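Local coordinates for protein anti-sigma-I factor RsgI3 (Clostridium thermocellum, PDB 6QE7) that probably restrains the sigma factor SigI3 as a membrane anti-sigma factor, and binds pectin strongly, and polygalacturonic acid and alfalfa cell walls less so, through its extracellular PA14 dyad, at residues Ala156-Asp161 / Ile176-Asp181; Ile256-Cys261 / Ala267-Leu272. One frame throughout, in Å; residues are numbered along the deposited sequence.

Contact 1. Residues Ala156-Asp161 / Ile176-Asp181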
# COMPACT_ATOMS: atom_id res chain seq x y z
N ALA A 156 9.56 2.71 15.49
CA ALA A 156 9.40 3.05 16.91
C ALA A 156 10.44 4.12 17.22
O ALA A 156 11.61 3.95 16.83
CB ALA A 156 9.57 1.82 17.76
N GLU A 157 9.96 5.20 17.81
CA GLU A 157 10.81 6.16 18.53
C GLU A 157 10.63 5.93 20.03
O GLU A 157 9.47 6.05 20.54
CB GLU A 157 10.48 7.55 18.05
CG GLU A 157 10.33 7.68 16.54
CD GLU A 157 9.58 8.97 16.16
OE1 GLU A 157 8.36 9.01 16.30
OE2 GLU A 157 10.25 9.97 15.84
N TYR A 158 11.74 5.68 20.74
CA TYR A 158 11.76 5.54 22.22
C TYR A 158 12.23 6.83 22.88
O TYR A 158 13.26 7.37 22.49
CB TYR A 158 12.62 4.36 22.63
CG TYR A 158 11.95 3.08 22.30
CD1 TYR A 158 11.79 2.67 21.00
CD2 TYR A 158 11.44 2.28 23.28
CE1 TYR A 158 11.21 1.44 20.70
CE2 TYR A 158 10.80 1.09 23.00
CZ TYR A 158 10.64 0.68 21.69
OH TYR A 158 9.95 -0.48 21.40
N TYR A 159 11.48 7.31 23.86
CA TYR A 159 11.77 8.56 24.57
C TYR A 159 12.14 8.30 26.03
O TYR A 159 11.57 7.40 26.66
CB TYR A 159 10.58 9.52 24.48
CG TYR A 159 10.33 9.98 23.07
CD1 TYR A 159 9.56 9.21 22.23
CD2 TYR A 159 10.94 11.11 22.57
CE1 TYR A 159 9.31 9.61 20.93
CE2 TYR A 159 10.67 11.55 21.28
CZ TYR A 159 9.87 10.76 20.45
OH TYR A 159 9.58 11.08 19.19
N GLY A 160 13.01 9.18 26.55
CA GLY A 160 13.48 9.15 27.96
C GLY A 160 12.65 10.03 28.87
O GLY A 160 13.14 10.40 29.94
N ASP A 161 11.38 10.19 28.58
CA ASP A 161 10.43 10.86 29.52
C ASP A 161 9.02 10.37 29.20
O ASP A 161 8.85 9.65 28.21
CB ASP A 161 10.59 12.36 29.32
CG ASP A 161 10.36 12.76 27.85
OD1 ASP A 161 9.23 12.53 27.34
OD2 ASP A 161 11.32 13.26 27.20
N ILE A 176 3.49 -4.74 18.17
CA ILE A 176 3.28 -4.02 19.45
C ILE A 176 2.77 -5.08 20.41
O ILE A 176 1.55 -5.33 20.47
CB ILE A 176 2.37 -2.80 19.31
CG1 ILE A 176 2.86 -1.83 18.23
CG2 ILE A 176 2.22 -2.09 20.67
CD1 ILE A 176 2.01 -0.63 18.07
N ASN A 177 3.72 -5.72 21.07
CA ASN A 177 3.46 -6.85 21.97
C ASN A 177 4.57 -6.95 23.00
O ASN A 177 5.50 -7.75 22.80
CB ASN A 177 3.40 -8.16 21.18
CG ASN A 177 2.82 -9.28 22.01
OD1 ASN A 177 2.36 -9.06 23.14
ND2 ASN A 177 2.92 -10.49 21.49
N PHE A 178 4.54 -6.07 23.99
CA PHE A 178 5.67 -5.89 24.93
C PHE A 178 5.17 -6.05 26.36
O PHE A 178 4.13 -5.47 26.77
CB PHE A 178 6.37 -4.56 24.69
CG PHE A 178 7.15 -4.50 23.41
CD1 PHE A 178 8.35 -5.18 23.28
CD2 PHE A 178 6.68 -3.78 22.31
CE1 PHE A 178 9.11 -5.07 22.13
CE2 PHE A 178 7.41 -3.69 21.14
CZ PHE A 178 8.61 -4.37 21.04
N ASN A 179 5.83 -6.96 27.07
CA ASN A 179 5.75 -7.13 28.54
C ASN A 179 7.17 -6.81 29.04
O ASN A 179 8.06 -7.69 28.97
CB ASN A 179 5.22 -8.51 28.90
CG ASN A 179 5.31 -8.80 30.39
OD1 ASN A 179 4.95 -8.00 31.25
ND2 ASN A 179 5.75 -10.00 30.71
N TRP A 180 7.44 -5.56 29.38
CA TRP A 180 8.83 -5.18 29.76
C TRP A 180 9.14 -5.51 31.23
O TRP A 180 10.29 -5.90 31.47
CB TRP A 180 9.10 -3.73 29.43
CG TRP A 180 9.32 -3.52 27.96
CD1 TRP A 180 10.26 -4.10 27.17
CD2 TRP A 180 8.55 -2.66 27.12
NE1 TRP A 180 10.14 -3.63 25.89
CE2 TRP A 180 9.12 -2.73 25.85
CE3 TRP A 180 7.42 -1.85 27.33
CZ2 TRP A 180 8.60 -2.00 24.78
CZ3 TRP A 180 6.92 -1.13 26.28
CH2 TRP A 180 7.51 -1.19 25.01
N ASP A 181 8.15 -5.54 32.13
CA ASP A 181 8.26 -6.43 33.34
C ASP A 181 9.43 -5.93 34.20
O ASP A 181 10.25 -6.81 34.55
CB ASP A 181 8.68 -7.87 32.98
CG ASP A 181 7.72 -9.01 33.31
OD1 ASP A 181 6.57 -8.75 33.73
OD2 ASP A 181 8.15 -10.18 33.10
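Y158, F178 and W180 share one side-chain setting: CG lies anti to the carbonyl carbon and beside the backbone N (chi1 -72°, -71° and -76°). This brings the Y158 phenol from one segment toward F178 and W180 of the other. The phenol of Y158 reaches across with its far end, and W180 comes to meet it from the opposite direction. The closest approach is Y158 OH to W180 CZ2, 3.9 Å. On the ring itself, Y158 CE2 lies 4.2 Å from W180 CZ2. Edge meets edge here. CZ2 sits near the plane of the phenol, and the hydroxyl oxygen sits near the plane of the indole. F178 meets the same oxygen obliquely, with CE2 and CZ both near; its CE2 is 4.1 Å from Y158 OH.

The two aromatic groups of 176-181 also rest on each other. W180 CZ2 lies over the rim of one face of F178, and CB of F178 lies over the rim of one face of the indole. Y158 OH therefore touches both rings of this pair. The contact across is small, 81 Å² in all, and depends on van der Waals touches. The Y158 hydroxyl is nevertheless hydrogen-bonded outside the two segments. The phenol is further held within its own sheet, where it stacks with F169 and makes a cation-pi contact with R171. W180 also packs on P185 and A267, in loops.

Strand 154-159 and strand 177-179 belong to different antiparallel sheets. Y158 and F178 therefore span the two layers of the second PA14 domain, and W180 follows directly after strand 177-179. The arrangement is an aromatic contact between the facing sheets of a beta-sandwich.

Contact 2. Residues Ile256-Cys261 / Ala267-Leu272; sequences IKVEYC and AFIKLL
Strands 256-261 and 268-272 run nearly antiparallel, at 162°, with their axes 8.7 Å apart, so they face each other as layers and meet through side chains. Y260 carries the largest part. Its CG is anti to the backbone N (chi1 176°), which sends the phenol across to the start of the opposite strand. There the hydroxyl accepts a weak but fairly straight bond from the backbone: F268 N to Y260 OH is 3.4 Å, with 166° at the hydrogen. A267 sits at the edge of the phenol, its CB 4.2 Å from Y260 CE2.

I269 and Y260 lie alongside one another, pointing opposite ways. The CB of I269 lies over one face of the Y260 ring, 4.2 Å from the centroid, in a CH-pi contact. Its CD1 reaches back to the root of the tyrosine, 3.6 Å from Y260 CB. The same methyl of I269 is 4.2 Å from V258 CG1, so it touches both V258 and Y260.

L271 makes the remaining contacts. Its CD2 meets I256 CD1 tip to tip at 3.7 Å. V258 CG2 slants across the same leucine methyl, 4.0 Å from L271 CD2. All these residues are buried. V258 and Y260 also pack on W198 of the neighbouring strand, and I269 reaches V220.

The segments lie in separate antiparallel sheets, joined by a short connection. Their interlocking aliphatic and tyrosine side chains form part of the hydrophobic core between the two sheets of the second PA14 domain, as in a beta-sandwich.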
# COMPACT_ATOMS: atom_id res chain seq x y z
N ILE A 256 -1.01 4.09 10.56
CA ILE A 256 -1.22 3.70 11.97
C ILE A 256 -0.19 4.51 12.79
O ILE A 256 0.97 4.58 12.38
CB ILE A 256 -1.10 2.18 12.19
CG1 ILE A 256 -1.22 1.85 13.69
CG2 ILE A 256 0.20 1.61 11.61
CD1 ILE A 256 -1.30 0.37 14.07
N LYS A 257 -0.65 5.08 13.90
CA LYS A 257 0.19 5.69 14.96
C LYS A 257 -0.32 5.15 16.28
O LYS A 257 -1.57 5.08 16.51
CB LYS A 257 0.19 7.22 14.86
CG LYS A 257 1.13 7.89 15.87
CD LYS A 257 1.45 9.38 15.54
CE LYS A 257 0.19 10.21 15.48
NZ LYS A 257 0.49 11.66 15.32
N VAL A 258 0.64 4.69 17.09
CA VAL A 258 0.41 4.24 18.48
C VAL A 258 1.42 4.99 19.36
O VAL A 258 2.66 5.01 19.03
CB VAL A 258 0.50 2.70 18.65
CG1 VAL A 258 0.27 2.25 20.10
CG2 VAL A 258 -0.52 1.99 17.81
N GLU A 259 0.91 5.56 20.44
CA GLU A 259 1.72 6.25 21.50
C GLU A 259 1.43 5.58 22.86
O GLU A 259 0.26 5.25 23.19
CB GLU A 259 1.49 7.77 21.49
CG GLU A 259 2.09 8.54 20.31
CD GLU A 259 1.76 10.03 20.15
OE1 GLU A 259 0.85 10.53 20.85
OE2 GLU A 259 2.35 10.66 19.27
N TYR A 260 2.50 5.37 23.62
CA TYR A 260 2.50 4.71 24.94
C TYR A 260 3.33 5.57 25.91
O TYR A 260 4.44 5.98 25.58
CB TYR A 260 3.14 3.31 24.88
CG TYR A 260 3.25 2.63 26.22
CD1 TYR A 260 2.09 2.35 26.92
CD2 TYR A 260 4.45 2.32 26.83
CE1 TYR A 260 2.12 1.74 28.16
CE2 TYR A 260 4.50 1.78 28.11
CZ TYR A 260 3.33 1.47 28.78
OH TYR A 260 3.27 0.89 30.04
N CYS A 261 2.83 5.77 27.10
CA CYS A 261 3.65 6.35 28.18
C CYS A 261 3.52 5.46 29.42
O CYS A 261 2.49 4.93 29.75
CB CYS A 261 3.33 7.82 28.35
SG CYS A 261 1.68 8.16 29.02
N ALA A 267 6.36 -1.92 32.70
CA ALA A 267 5.77 -1.42 31.44
C ALA A 267 5.20 -2.61 30.66
O ALA A 267 5.83 -3.67 30.63
CB ALA A 267 6.77 -0.68 30.61
N PHE A 268 4.07 -2.40 30.00
CA PHE A 268 3.36 -3.43 29.22
C PHE A 268 2.53 -2.70 28.18
O PHE A 268 1.79 -1.82 28.59
CB PHE A 268 2.42 -4.22 30.13
CG PHE A 268 1.77 -5.46 29.60
CD1 PHE A 268 0.63 -5.39 28.82
CD2 PHE A 268 2.26 -6.72 29.95
CE1 PHE A 268 0.01 -6.55 28.37
CE2 PHE A 268 1.62 -7.88 29.51
CZ PHE A 268 0.49 -7.79 28.73
N ILE A 269 2.61 -3.11 26.93
CA ILE A 269 1.59 -2.71 25.91
C ILE A 269 1.47 -3.77 24.82
O ILE A 269 2.51 -4.20 24.23
CB ILE A 269 1.93 -1.31 25.37
CG1 ILE A 269 0.90 -0.87 24.30
CG2 ILE A 269 3.37 -1.32 24.89
CD1 ILE A 269 1.04 0.51 23.87
N LYS A 270 0.24 -4.21 24.57
CA LYS A 270 -0.13 -5.09 23.41
C LYS A 270 -1.14 -4.30 22.56
O LYS A 270 -1.97 -3.63 23.19
CB LYS A 270 -0.77 -6.40 23.87
CG LYS A 270 0.14 -7.39 24.60
CD LYS A 270 -0.60 -8.56 25.28
CE LYS A 270 0.24 -9.79 25.62
NZ LYS A 270 1.66 -9.50 25.98
N LEU A 271 -1.08 -4.41 21.22
CA LEU A 271 -2.14 -3.89 20.28
C LEU A 271 -2.75 -5.12 19.64
O LEU A 271 -1.99 -5.97 19.10
CB LEU A 271 -1.57 -2.91 19.23
CG LEU A 271 -2.55 -2.39 18.18
CD1 LEU A 271 -3.54 -1.41 18.80
CD2 LEU A 271 -1.83 -1.76 17.03
N LEU A 272 -4.05 -5.30 19.87
CA LEU A 272 -4.83 -6.42 19.32
C LEU A 272 -5.83 -5.86 18.32
O LEU A 272 -6.22 -4.71 18.47
CB LEU A 272 -5.55 -7.09 20.48
CG LEU A 272 -4.58 -7.54 21.58
CD1 LEU A 272 -4.67 -6.64 22.80
CD2 LEU A 272 -4.82 -9.01 21.92

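Contacts 1 and 2 lie side by side in one PA14 domain, their centres 8 Å apart. Strands 177-179 and 268-274 are antiparallel neighbours in one sheet. Probable backbone bonds join them, F178 N to I269 O and W180 N to A267 O, both 2.8 Å. Strands 154-159 and 254-263 lie in the facing sheet, each paired with strand 193-202 between them. Both contacts thus span the same two layers. Their side chains meet in the interior, where I176 CD1 is 3.7 Å from V258 CG2. The calcium-binding residues seen in the structure belong to the first PA14 domain, so neither contact forms a metal site.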